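Local atomic coordinates of protein angel homolog 2 (Homo sapiens, PDB entry 6RW0), a protein that hydrolyses 2',3'-cyclic phosphates as a phosphatase of the CCR4 deadenylase family and probably binds the 3' untranslated regions of mRNA. Residues His70-Cys75 with Ser415-Pro420; His125-Met130 with Leu151-Val156; Val174-Pro179 with Ser218-Gln223; Thr353-Arg358 with Asp402-Asn407. All coordinates share one frame; numbering follows the deposited sequence.

The four contacts form two pairs within one endonuclease/exonuclease/phosphatase domain. Contacts 1 and 4 lie near the bound magnesium ion, their centres about 7 Å apart: the side chain of Asp417 comes within about 4 Å of the metal and that of His356 within about 6 Å. His74 ND1 and Ser357 OG, 2.8 Å apart, connect these two contacts directly. Contacts 2 and 3 lie about 12 Å apart, centre to centre, around the neighbouring strands 148-157 and 171-179, where Leu151 N meets Leu176 O at 2.8 Å. Contact 3, beside a potassium ion and across the chain's centre from contacts 1 and 4, is centred about 34 Å from contact 1, and contact 2 about 27 Å from it.

Contact 1 (His70-Cys75 with Ser415-Pro420)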
loop_
_atom_site.group_PDB
_atom_site.type_symbol
_atom_site.label_atom_id
_atom_site.label_comp_id
_atom_site.label_asym_id
_atom_site.label_seq_id
_atom_site.Cartn_x
_atom_site.Cartn_y
_atom_site.Cartn_z
ATOM N N HIS A 70 20.773 11.366 1.691
ATOM C CA HIS A 70 20.886 12.097 0.434
ATOM C C HIS A 70 19.528 12.428 -0.182
ATOM O O HIS A 70 19.441 13.370 -0.976
ATOM C CB HIS A 70 21.736 11.287 -0.554
ATOM C CG HIS A 70 21.139 9.961 -0.900
ATOM N ND1 HIS A 70 21.043 8.929 0.011
ATOM C CD2 HIS A 70 20.567 9.509 -2.041
ATOM C CE1 HIS A 70 20.444 7.899 -0.559
ATOM N NE2 HIS A 70 20.154 8.221 -1.808
ATOM N N LEU A 71 18.475 11.681 0.156
ATOM C CA LEU A 71 17.140 11.957 -0.357
ATOM C C LEU A 71 16.496 13.147 0.334
ATOM O O LEU A 71 15.502 13.676 -0.179
ATOM C CB LEU A 71 16.231 10.750 -0.128
ATOM C CG LEU A 71 16.678 9.463 -0.811
ATOM C CD1 LEU A 71 15.736 8.318 -0.467
ATOM C CD2 LEU A 71 16.787 9.619 -2.317
ATOM N N TYR A 72 17.039 13.563 1.485
ATOM C CA TYR A 72 16.414 14.556 2.363
ATOM C C TYR A 72 17.277 15.797 2.535
ATOM O O TYR A 72 17.063 16.572 3.479
ATOM C CB TYR A 72 16.030 13.920 3.708
ATOM C CG TYR A 72 15.249 12.657 3.465
ATOM C CD1 TYR A 72 13.979 12.706 2.883
ATOM C CD2 TYR A 72 15.799 11.413 3.722
ATOM C CE1 TYR A 72 13.278 11.556 2.602
ATOM C CE2 TYR A 72 15.110 10.266 3.451
ATOM C CZ TYR A 72 13.851 10.328 2.888
ATOM O OH TYR A 72 13.197 9.156 2.614
ATOM N N ARG A 73 18.169 15.937 1.584
ATOM C CA ARG A 73 19.094 17.177 1.656
ATOM C C ARG A 73 18.336 18.534 1.613
ATOM O O ARG A 73 18.731 19.618 2.159
ATOM C CB ARG A 73 20.016 17.185 0.434
ATOM C CG ARG A 73 21.243 16.310 0.490
ATOM C CD ARG A 73 22.041 16.423 -0.834
ATOM N NE ARG A 73 21.169 16.343 -2.010
ATOM C CZ ARG A 73 21.149 17.217 -3.017
ATOM N NH1 ARG A 73 21.978 18.254 -3.037
ATOM N NH2 ARG A 73 20.296 17.040 -4.019
ATOM N N HIS A 74 17.136 18.479 1.010
ATOM C CA HIS A 74 16.336 19.685 0.854
ATOM C C HIS A 74 15.642 20.109 2.139
ATOM O O HIS A 74 15.122 21.227 2.195
ATOM C CB HIS A 74 15.284 19.436 -0.229
ATOM C CG HIS A 74 14.362 18.297 0.083
ATOM N ND1 HIS A 74 14.728 16.976 -0.058
ATOM C CD2 HIS A 74 13.087 18.287 0.538
ATOM C CE1 HIS A 74 13.718 16.201 0.294
ATOM N NE2 HIS A 74 12.709 16.973 0.660
ATOM N N CYS A 75 15.632 19.260 3.161
ATOM C CA CYS A 75 14.874 19.505 4.380
ATOM C C CYS A 75 15.690 20.300 5.386
ATOM O O CYS A 75 16.894 20.083 5.538
ATOM C CB CYS A 75 14.535 18.161 5.017
ATOM S SG CYS A 75 13.733 17.015 3.924
ATOM N N SER A 415 5.277 15.375 8.047
ATOM C CA SER A 415 6.472 14.762 8.620
ATOM C C SER A 415 6.808 13.392 8.042
ATOM O O SER A 415 7.620 12.664 8.624
ATOM C CB SER A 415 6.396 14.727 10.148
ATOM O OG SER A 415 6.658 16.023 10.671
ATOM N N SER A 416 6.261 13.050 6.882
ATOM C CA SER A 416 6.732 11.923 6.098
ATOM C C SER A 416 7.101 12.407 4.697
ATOM O O SER A 416 6.704 13.500 4.280
ATOM C CB SER A 416 5.654 10.839 6.013
ATOM O OG SER A 416 6.075 9.835 5.124
ATOM N N ASP A 417 7.887 11.600 3.978
ATOM C CA ASP A 417 8.112 11.848 2.555
ATOM C C ASP A 417 6.963 11.340 1.692
ATOM O O ASP A 417 7.015 11.490 0.465
ATOM C CB ASP A 417 9.486 11.364 2.055
ATOM C CG ASP A 417 9.711 9.884 2.209
ATOM O OD1 ASP A 417 8.953 9.222 2.933
ATOM O OD2 ASP A 417 10.684 9.388 1.593
ATOM N N HIS A 418 5.920 10.783 2.299
ATOM C CA HIS A 418 4.686 10.465 1.603
ATOM C C HIS A 418 3.537 11.274 2.184
ATOM O O HIS A 418 3.603 11.779 3.310
ATOM C CB HIS A 418 4.303 8.984 1.744
ATOM C CG HIS A 418 5.281 8.046 1.129
ATOM N ND1 HIS A 418 4.963 7.217 0.075
ATOM C CD2 HIS A 418 6.584 7.814 1.409
ATOM C CE1 HIS A 418 6.026 6.511 -0.263
ATOM N NE2 HIS A 418 7.027 6.859 0.529
ATOM N N LEU A 419 2.441 11.395 1.379
ATOM C CA LEU A 419 1.192 11.925 1.890
ATOM C C LEU A 419 0.261 10.793 2.302
ATOM O O LEU A 419 0.265 9.724 1.682
ATOM C CB LEU A 419 0.475 12.708 0.792
ATOM C CG LEU A 419 1.186 13.957 0.288
ATOM C CD1 LEU A 419 0.433 14.548 -0.907
ATOM C CD2 LEU A 419 1.306 14.984 1.377
ATOM N N PRO A 420 -0.566 10.993 3.331
ATOM C CA PRO A 420 -1.575 9.978 3.661
ATOM C C PRO A 420 -2.727 10.001 2.668
ATOM O O PRO A 420 -3.176 11.066 2.238
ATOM C CB PRO A 420 -2.043 10.378 5.065
ATOM C CG PRO A 420 -1.804 11.860 5.124
ATOM C CD PRO A 420 -0.571 12.119 4.291
#
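Tyr72 reaches Asp417 with the phenol end of its ring, donating a 2.7 Å hydrogen bond from OH to Asp417 OD2. The oxygen sits at the ring edge, near the ring plane, 3.5 Å from Tyr72 CE1, and the same edge brushes the carbon next to the carboxylate, with Tyr72 CE1 3.8 Å from Asp417 CB. From the carboxylate's side the bond looks different: the hydroxyl comes from above, 56° out of the plane; ring and carboxylate are turned 61° against each other. OD2 takes the bond, and OD1 lies in plane at the edge of the neighbouring His418 ring. Asp417 CG is placed between its own backbone N and carbonyl carbon (chi1 61°), a rotation that carries the carboxylate toward the tyrosine. Leu71 CB rests 3.7 Å above the centre of one face of the phenol ring, and Leu60 and Pro410 also touch Tyr72. Ser416, Asp417 and His418 form the Ser-Asp-His sequence near the C-terminal end of the DNase I-like fold, whose histidine pairs with an aspartate, here through His418 ND1 and Asp364 OD2. Tyr72 thus hydrogen-bonds the middle residue of that triplet, close to the bound magnesium ion. The triplet is folded as an ST turn: His418 N donates to Ser416 OG at 3.0 Å, while Ser416 OG is also hydrogen-bonded to Asn58 O. On the tyrosine side the backbone makes a type I turn from Tyr72 to Cys75, closed by Cys75 N on Tyr72 O at 3.1 Å.

Contact 2 (His125-Met130 with Leu151-Val156); sequences HCEYKM and LSVNPV
Two border strands of the DNase I-like beta sandwich face each other here, Glu127 and Lys129 of one sheet meeting Val153 and Pro155 of the other. Strand 124-130 is outermost in its sheet, and strand 148-157 pairs with strand 171-179 in the second. Their segments run nearly parallel, 17° apart and 8.1 Å between axes at the closest; no hydrogen bond joins them, and the gap is filled mainly by side chains. Glu127 bends at chi2 and lays its carboxylate over the valine methyls, with CD 3.9 Å from Val153 CG2 and OE1 4.0 Å from Val153 CG1. The carboxylate is steadied from its own strand: His125 NE2 donates to Glu127 OE2 at 2.9 Å, the oxygen lying in the imidazole plane; the bond reaches the carboxylate on its anti side, somewhat out of its plane. Helix 108-121 packs on the other face of the strand, against Cys126 and Tyr128. Lys129 starts with CG anti to the backbone N (chi1 178°), then kinks at chi2, which leads its methylenes past Pro155 CB while the ammonium group goes on to a salt bridge with Glu157. The two side chains meet at about a right angle, Lys129 CD lying 3.8 Å from Pro155 CB.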
loop_
_atom_site.group_PDB
_atom_site.type_symbol
_atom_site.label_atom_id
_atom_site.label_comp_id
_atom_site.label_asym_id
_atom_site.label_seq_id
_atom_site.Cartn_x
_atom_site.Cartn_y
_atom_site.Cartn_z
ATOM N N HIS A 125 -7.163 -1.048 17.823
ATOM C CA HIS A 125 -6.476 -2.331 18.028
ATOM C C HIS A 125 -5.420 -2.382 16.917
ATOM O O HIS A 125 -5.798 -2.195 15.810
ATOM C CB HIS A 125 -7.433 -3.486 17.896
ATOM C CG HIS A 125 -6.685 -4.749 18.011
ATOM N ND1 HIS A 125 -6.192 -5.162 19.189
ATOM C CD2 HIS A 125 -6.203 -5.589 17.096
ATOM C CE1 HIS A 125 -5.505 -6.241 19.017
ATOM N NE2 HIS A 125 -5.546 -6.522 17.779
ATOM N N CYS A 126 -4.172 -2.688 17.217
ATOM C CA CYS A 126 -3.074 -2.637 16.257
ATOM C C CYS A 126 -2.461 -4.013 16.036
ATOM O O CYS A 126 -2.185 -4.739 16.995
ATOM C CB CYS A 126 -1.966 -1.716 16.776
ATOM S SG CYS A 126 -2.499 -0.017 17.058
ATOM N N GLU A 127 -2.209 -4.345 14.766
ATOM C CA GLU A 127 -1.503 -5.568 14.390
ATOM C C GLU A 127 -0.331 -5.227 13.483
ATOM O O GLU A 127 -0.486 -4.470 12.518
ATOM C CB GLU A 127 -2.440 -6.553 13.678
ATOM C CG GLU A 127 -3.525 -7.149 14.568
ATOM C CD GLU A 127 -3.004 -8.147 15.599
ATOM O OE1 GLU A 127 -1.838 -8.606 15.492
ATOM O OE2 GLU A 127 -3.780 -8.477 16.523
ATOM N N TYR A 128 0.832 -5.809 13.767
ATOM C CA TYR A 128 2.071 -5.463 13.090
ATOM C C TYR A 128 2.677 -6.672 12.405
ATOM O O TYR A 128 2.571 -7.803 12.883
ATOM C CB TYR A 128 3.076 -4.975 14.131
ATOM C CG TYR A 128 4.424 -4.450 13.690
ATOM C CD1 TYR A 128 4.541 -3.430 12.757
ATOM C CD2 TYR A 128 5.585 -4.912 14.292
ATOM C CE1 TYR A 128 5.778 -2.923 12.412
ATOM C CE2 TYR A 128 6.825 -4.410 13.958
ATOM C CZ TYR A 128 6.921 -3.418 13.017
ATOM O OH TYR A 128 8.165 -2.918 12.715
ATOM N N LYS A 129 3.356 -6.409 11.298
ATOM C CA LYS A 129 4.209 -7.405 10.662
ATOM C C LYS A 129 5.485 -6.716 10.204
ATOM O O LYS A 129 5.464 -5.914 9.265
ATOM C CB LYS A 129 3.505 -8.086 9.494
ATOM C CG LYS A 129 4.366 -9.108 8.764
ATOM C CD LYS A 129 4.846 -10.223 9.701
ATOM C CE LYS A 129 5.684 -11.231 8.962
ATOM N NZ LYS A 129 6.276 -12.238 9.876
ATOM N N MET A 130 6.594 -7.053 10.843
ATOM C CA MET A 130 7.890 -6.475 10.524
ATOM C C MET A 130 8.506 -7.193 9.331
ATOM O O MET A 130 8.325 -8.400 9.150
ATOM C CB MET A 130 8.823 -6.660 11.723
ATOM C CG MET A 130 10.100 -5.856 11.668
ATOM S SD MET A 130 11.031 -6.110 13.203
ATOM C CE MET A 130 11.270 -7.880 13.223
ATOM N N LEU A 151 -11.464 -11.106 13.189
ATOM C CA LEU A 151 -11.689 -12.522 12.933
ATOM C C LEU A 151 -10.388 -13.289 12.712
ATOM O O LEU A 151 -10.258 -14.427 13.178
ATOM C CB LEU A 151 -12.607 -12.708 11.723
ATOM C CG LEU A 151 -13.986 -12.061 11.869
ATOM C CD1 LEU A 151 -14.825 -12.331 10.635
ATOM C CD2 LEU A 151 -14.681 -12.580 13.107
ATOM N N SER A 152 -9.433 -12.708 11.989
ATOM C CA SER A 152 -8.169 -13.392 11.764
ATOM C C SER A 152 -7.081 -12.403 11.375
ATOM O O SER A 152 -7.347 -11.334 10.815
ATOM C CB SER A 152 -8.290 -14.477 10.687
ATOM O OG SER A 152 -8.616 -13.924 9.432
ATOM N N VAL A 153 -5.848 -12.801 11.682
ATOM C CA VAL A 153 -4.638 -12.058 11.355
ATOM C C VAL A 153 -3.777 -12.962 10.490
ATOM O O VAL A 153 -3.453 -14.088 10.890
ATOM C CB VAL A 153 -3.882 -11.651 12.632
ATOM C CG1 VAL A 153 -2.641 -10.828 12.262
ATOM C CG2 VAL A 153 -4.799 -10.901 13.580
ATOM N N ASN A 154 -3.379 -12.464 9.320
ATOM C CA ASN A 154 -2.779 -13.292 8.277
ATOM C C ASN A 154 -1.555 -12.586 7.723
ATOM O O ASN A 154 -1.637 -11.852 6.727
ATOM C CB ASN A 154 -3.824 -13.593 7.211
ATOM C CG ASN A 154 -5.111 -14.135 7.818
ATOM O OD1 ASN A 154 -5.224 -15.325 8.065
ATOM N ND2 ASN A 154 -6.067 -13.255 8.088
ATOM N N PRO A 155 -0.399 -12.780 8.348
ATOM C CA PRO A 155 0.829 -12.164 7.837
ATOM C C PRO A 155 1.298 -12.847 6.566
ATOM O O PRO A 155 1.037 -14.027 6.330
ATOM C CB PRO A 155 1.830 -12.386 8.976
ATOM C CG PRO A 155 1.379 -13.710 9.615
ATOM C CD PRO A 155 -0.148 -13.620 9.543
ATOM N N VAL A 156 2.058 -12.104 5.761
ATOM C CA VAL A 156 2.663 -12.623 4.542
ATOM C C VAL A 156 4.136 -12.233 4.554
ATOM O O VAL A 156 4.465 -11.044 4.680
ATOM C CB VAL A 156 1.983 -12.050 3.289
ATOM C CG1 VAL A 156 2.500 -12.725 2.045
ATOM C CG2 VAL A 156 0.464 -12.188 3.370
#

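Contact 3 (Val174-Pro179 with Ser218-Gln223). With K (potassium ion), chain C.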
loop_
_atom_site.group_PDB
_atom_site.type_symbol
_atom_site.label_atom_id
_atom_site.label_comp_id
_atom_site.label_asym_id
_atom_site.label_seq_id
_atom_site.Cartn_x
_atom_site.Cartn_y
_atom_site.Cartn_z
ATOM N N VAL A 174 -2.783 -9.179 6.169
ATOM C CA VAL A 174 -4.191 -9.242 5.787
ATOM C C VAL A 174 -4.996 -9.522 7.044
ATOM O O VAL A 174 -4.742 -10.514 7.740
ATOM C CB VAL A 174 -4.454 -10.325 4.725
ATOM C CG1 VAL A 174 -5.918 -10.331 4.331
ATOM C CG2 VAL A 174 -3.549 -10.105 3.505
ATOM N N LEU A 175 -5.950 -8.652 7.356
ATOM C CA LEU A 175 -6.861 -8.890 8.464
ATOM C C LEU A 175 -8.245 -9.186 7.909
ATOM O O LEU A 175 -8.643 -8.650 6.871
ATOM C CB LEU A 175 -6.973 -7.684 9.405
ATOM C CG LEU A 175 -5.708 -7.127 10.056
ATOM C CD1 LEU A 175 -6.071 -6.148 11.182
ATOM C CD2 LEU A 175 -4.768 -8.191 10.569
ATOM N N LEU A 176 -8.984 -10.027 8.613
ATOM C CA LEU A 176 -10.399 -10.213 8.344
ATOM C C LEU A 176 -11.150 -9.625 9.531
ATOM O O LEU A 176 -10.905 -10.025 10.674
ATOM C CB LEU A 176 -10.732 -11.684 8.141
ATOM C CG LEU A 176 -12.141 -11.889 7.585
ATOM C CD1 LEU A 176 -12.327 -11.363 6.161
ATOM C CD2 LEU A 176 -12.490 -13.369 7.641
ATOM N N LEU A 177 -11.993 -8.642 9.248
ATOM C CA LEU A 177 -12.695 -7.849 10.278
ATOM C C LEU A 177 -14.206 -8.034 10.176
ATOM O O LEU A 177 -14.689 -8.120 9.095
ATOM C CB LEU A 177 -12.372 -6.365 10.094
ATOM C CG LEU A 177 -10.904 -5.969 10.132
ATOM C CD1 LEU A 177 -10.772 -4.476 9.933
ATOM C CD2 LEU A 177 -10.251 -6.374 11.436
ATOM N N GLN A 178 -14.901 -8.075 11.303
ATOM C CA GLN A 178 -16.368 -8.181 11.322
ATOM C C GLN A 178 -16.919 -6.810 11.719
ATOM O O GLN A 178 -16.654 -6.388 12.825
ATOM C CB GLN A 178 -16.827 -9.250 12.303
ATOM C CG GLN A 178 -18.335 -9.428 12.292
ATOM C CD GLN A 178 -18.840 -9.847 10.941
ATOM O OE1 GLN A 178 -18.268 -10.695 10.293
ATOM N NE2 GLN A 178 -19.897 -9.218 10.481
ATOM N N PRO A 179 -17.669 -6.109 10.854
ATOM C CA PRO A 179 -18.278 -4.849 11.239
ATOM C C PRO A 179 -19.176 -5.038 12.472
ATOM O O PRO A 179 -19.862 -5.992 12.513
ATOM C CB PRO A 179 -19.096 -4.455 10.010
ATOM C CG PRO A 179 -18.364 -5.107 8.883
ATOM C CD PRO A 179 -17.907 -6.427 9.457
ATOM N N SER A 218 -7.054 -13.975 -1.571
ATOM C CA SER A 218 -8.010 -14.917 -2.136
ATOM C C SER A 218 -8.415 -15.982 -1.129
ATOM O O SER A 218 -9.563 -16.443 -1.140
ATOM C CB SER A 218 -7.421 -15.581 -3.370
ATOM O OG SER A 218 -8.263 -16.630 -3.790
ATOM N N SER A 219 -7.505 -16.387 -0.254
ATOM C CA SER A 219 -7.857 -17.385 0.742
ATOM C C SER A 219 -8.646 -16.774 1.894
ATOM O O SER A 219 -9.628 -17.369 2.364
ATOM C CB SER A 219 -6.590 -18.059 1.249
ATOM O OG SER A 219 -6.941 -19.142 2.078
ATOM N N VAL A 220 -8.231 -15.600 2.368
ATOM C CA VAL A 220 -8.860 -15.006 3.544
ATOM C C VAL A 220 -10.248 -14.468 3.223
ATOM O O VAL A 220 -11.170 -14.591 4.037
ATOM C CB VAL A 220 -7.936 -13.914 4.111
ATOM C CG1 VAL A 220 -8.631 -13.149 5.229
ATOM C CG2 VAL A 220 -6.631 -14.514 4.589
ATOM N N ALA A 221 -10.418 -13.838 2.050
ATOM C CA ALA A 221 -11.682 -13.197 1.685
ATOM C C ALA A 221 -12.715 -14.170 1.126
ATOM O O ALA A 221 -13.874 -13.785 0.927
ATOM C CB ALA A 221 -11.449 -12.082 0.661
ATOM N N HIS A 222 -12.339 -15.412 0.874
ATOM C CA HIS A 222 -13.287 -16.395 0.372
ATOM C C HIS A 222 -14.412 -16.638 1.371
ATOM O O HIS A 222 -14.177 -16.813 2.570
ATOM C CB HIS A 222 -12.513 -17.686 0.099
ATOM C CG HIS A 222 -13.365 -18.848 -0.304
ATOM N ND1 HIS A 222 -13.625 -19.899 0.544
ATOM C CD2 HIS A 222 -13.978 -19.141 -1.474
ATOM C CE1 HIS A 222 -14.387 -20.784 -0.078
ATOM N NE2 HIS A 222 -14.610 -20.349 -1.305
ATOM N N GLN A 223 -15.638 -16.669 0.851
ATOM C CA GLN A 223 -16.848 -16.869 1.630
ATOM C C GLN A 223 -17.479 -18.217 1.307
ATOM O O GLN A 223 -17.211 -18.822 0.266
ATOM C CB GLN A 223 -17.882 -15.785 1.315
ATOM C CG GLN A 223 -17.459 -14.387 1.730
ATOM C CD GLN A 223 -18.477 -13.339 1.333
ATOM O OE1 GLN A 223 -18.980 -13.325 0.208
ATOM N NE2 GLN A 223 -18.798 -12.464 2.263
HETATM K K K C . -9.761 -20.046 2.256
HETATM O O HOH W 1 -12.344 -20.378 3.005
#
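Val220 carries the packing of segment 218-223 against Val174 and Leu176, and its neighbour Ser219 holds a potassium ion. Ser219 chelates the ion twice, with its backbone O at 2.7 Å and its OG at 3.0 Å. The hydroxyl lies beside the carbonyl carbon (chi1 -172°), which lets both oxygens serve the same ion. Val220 then faces the strand: its CG1 methyl sits 3.9 Å from Leu176 CB and 4.0 Å from Val174 CG1, touching both residues at once, while the two valine side chains pass alongside one another, pointing opposite ways. Both ends of the Leu176 branch, CD1 and CD2, lie against Val220 O. Asn154 of the adjoining strand also touches Val220 and donates a hydrogen bond from ND2 to Val174 O. Past Ala221, His222 returns to the ion through water: a water 2.7 Å from the potassium lies in the plane of the imidazole, 2.8 Å from His222 ND1. Along the strand, Val174 and Leu176 face the helix, whereas Leu175 and Leu177 point to the other side, where they meet Phe143 on strand 137-144 of the facing sheet. Helix 203-220 thereby covers the outside of its sheet, as in the four-layered alpha/beta sandwich of the DNase I-like fold.

Contact 4 (Thr353-Arg358 with Asp402-Asn407)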
loop_
_atom_site.group_PDB
_atom_site.type_symbol
_atom_site.label_atom_id
_atom_site.label_comp_id
_atom_site.label_asym_id
_atom_site.label_seq_id
_atom_site.Cartn_x
_atom_site.Cartn_y
_atom_site.Cartn_z
ATOM N N THR A 353 2.072 11.073 -4.463
ATOM C CA THR A 353 1.940 10.625 -3.078
ATOM C C THR A 353 3.266 10.640 -2.326
ATOM O O THR A 353 3.277 10.358 -1.122
ATOM C CB THR A 353 1.307 9.221 -2.988
ATOM O OG1 THR A 353 2.186 8.216 -3.517
ATOM C CG2 THR A 353 -0.017 9.179 -3.720
ATOM N N THR A 354 4.379 10.954 -2.992
ATOM C CA THR A 354 5.702 11.024 -2.371
ATOM C C THR A 354 6.490 12.108 -3.086
ATOM O O THR A 354 6.275 12.349 -4.275
ATOM C CB THR A 354 6.386 9.649 -2.431
ATOM O OG1 THR A 354 7.587 9.664 -1.650
ATOM C CG2 THR A 354 6.752 9.254 -3.851
ATOM N N CYS A 355 7.382 12.795 -2.357
ATOM C CA CYS A 355 8.120 13.914 -2.965
ATOM C C CYS A 355 9.397 14.216 -2.178
ATOM O O CYS A 355 9.391 15.050 -1.268
ATOM C CB CYS A 355 7.284 15.176 -3.076
ATOM S SG CYS A 355 8.126 16.586 -3.909
ATOM N N HIS A 356 10.503 13.606 -2.594
ATOM C CA HIS A 356 11.794 13.917 -1.992
ATOM C C HIS A 356 12.792 14.352 -3.059
ATOM O O HIS A 356 12.393 14.654 -4.188
ATOM C CB HIS A 356 12.302 12.772 -1.107
ATOM C CG HIS A 356 12.474 11.462 -1.807
ATOM N ND1 HIS A 356 13.186 11.325 -2.977
ATOM C CD2 HIS A 356 12.067 10.215 -1.464
ATOM C CE1 HIS A 356 13.196 10.052 -3.338
ATOM N NE2 HIS A 356 12.523 9.359 -2.436
ATOM N N SER A 357 14.071 14.415 -2.726
ATOM C CA SER A 357 15.103 14.993 -3.616
ATOM C C SER A 357 15.192 14.235 -4.941
ATOM O O SER A 357 15.611 14.839 -5.891
ATOM C CB SER A 357 16.443 15.058 -2.936
ATOM O OG SER A 357 16.495 16.123 -2.000
ATOM N N ARG A 358 14.876 12.944 -4.990
ATOM C CA ARG A 358 15.052 12.181 -6.244
ATOM C C ARG A 358 13.743 11.669 -6.843
ATOM O O ARG A 358 13.819 11.065 -7.891
ATOM C CB ARG A 358 16.022 11.029 -5.970
ATOM C CG ARG A 358 17.416 11.504 -5.594
ATOM C CD ARG A 358 18.442 10.386 -5.506
ATOM N NE ARG A 358 18.669 9.726 -6.778
ATOM C CZ ARG A 358 19.584 10.094 -7.659
ATOM N NH1 ARG A 358 20.345 11.149 -7.439
ATOM N NH2 ARG A 358 19.727 9.400 -8.768
ATOM N N ASP A 402 2.960 21.624 -6.150
ATOM C CA ASP A 402 2.378 22.011 -4.846
ATOM C C ASP A 402 3.364 21.633 -3.743
ATOM O O ASP A 402 3.576 22.391 -2.867
ATOM C CB ASP A 402 1.098 21.233 -4.531
ATOM C CG ASP A 402 -0.141 21.635 -5.301
ATOM O OD1 ASP A 402 -0.193 22.774 -5.742
ATOM O OD2 ASP A 402 -1.018 20.770 -5.477
ATOM N N LEU A 403 3.915 20.433 -3.799
ATOM C CA LEU A 403 4.829 19.956 -2.742
ATOM C C LEU A 403 6.150 20.728 -2.753
ATOM O O LEU A 403 6.676 20.952 -1.698
ATOM C CB LEU A 403 4.978 18.441 -2.855
ATOM C CG LEU A 403 3.746 17.685 -2.376
ATOM C CD1 LEU A 403 3.916 16.203 -2.613
ATOM C CD2 LEU A 403 3.469 17.960 -0.915
ATOM N N TRP A 404 6.679 21.081 -3.916
ATOM C CA TRP A 404 7.897 21.897 -3.886
ATOM C C TRP A 404 7.622 23.327 -3.425
ATOM O O TRP A 404 8.537 23.988 -2.922
ATOM C CB TRP A 404 8.675 21.836 -5.212
ATOM C CG TRP A 404 9.413 20.527 -5.302
ATOM C CD1 TRP A 404 9.200 19.513 -6.196
ATOM C CD2 TRP A 404 10.438 20.066 -4.412
ATOM N NE1 TRP A 404 10.040 18.458 -5.923
ATOM C CE2 TRP A 404 10.810 18.773 -4.834
ATOM C CE3 TRP A 404 11.090 20.630 -3.308
ATOM C CZ2 TRP A 404 11.801 18.033 -4.191
ATOM C CZ3 TRP A 404 12.075 19.884 -2.664
ATOM C CH2 TRP A 404 12.415 18.600 -3.110
ATOM N N THR A 405 6.382 23.811 -3.557
ATOM C CA THR A 405 6.044 25.122 -3.008
ATOM C C THR A 405 6.216 25.137 -1.496
ATOM O O THR A 405 6.549 26.183 -0.921
ATOM C CB THR A 405 4.611 25.499 -3.380
ATOM O OG1 THR A 405 4.519 25.632 -4.802
ATOM C CG2 THR A 405 4.211 26.829 -2.744
ATOM N N VAL A 406 5.999 23.994 -0.841
ATOM C CA VAL A 406 6.252 23.845 0.592
ATOM C C VAL A 406 7.621 23.230 0.862
ATOM O O VAL A 406 7.885 22.709 1.955
ATOM C CB VAL A 406 5.106 23.082 1.299
ATOM C CG1 VAL A 406 3.814 23.849 1.128
ATOM C CG2 VAL A 406 4.924 21.656 0.794
ATOM N N ASN A 407 8.505 23.315 -0.131
ATOM C CA ASN A 407 9.911 22.900 -0.026
ATOM C C ASN A 407 10.074 21.395 0.174
ATOM O O ASN A 407 11.067 20.943 0.755
ATOM C CB ASN A 407 10.698 23.721 1.002
ATOM C CG ASN A 407 10.791 25.182 0.610
ATOM O OD1 ASN A 407 10.476 25.546 -0.522
ATOM N ND2 ASN A 407 11.227 26.026 1.531
HETATM O O HOH W 2 11.396 15.379 -6.673
#
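The indole of Trp404 has Cys355 SG over one face and His356 O at its edge. The sulfur stands 3.7 Å from the centroid of the five-membered ring, 28° off the normal, a sulfur-aromatic contact displaced toward the rim on the NE1 side; SG to Trp404 NE1 is 3.4 Å. At the edge, His356 O lies near the ring plane, 3.4 Å from Trp404 CZ2, and a water in that plane donates to His356 O at 2.8 Å while accepting a weak bond from Trp404 NE1. The ring of His74 also meets Trp404 edge-to-face. Cys355 SG is anti to the backbone N (chi1 -177°), which extends the sulfur toward the indole; CB itself rests 3.6 Å from Leu403 CD1. The contact sets helix 400-405 against the short, weakly bonded strand at about 354-356, which pairs with strand 359-369 in one sheet of the DNase I-like sandwich and carries His356 near the bound magnesium ion. A classic beta bulge, with Thr353 and Thr354 both opposite Ile361, begins this strand pairing. The helix closes in a Schellman motif with Asn407, at positive phi, as its C-prime residue: Asn407 N bonds Trp404 O at 2.9 Å. His356 is held from its own segment, its ND1 accepting from Arg358 N in the ring plane.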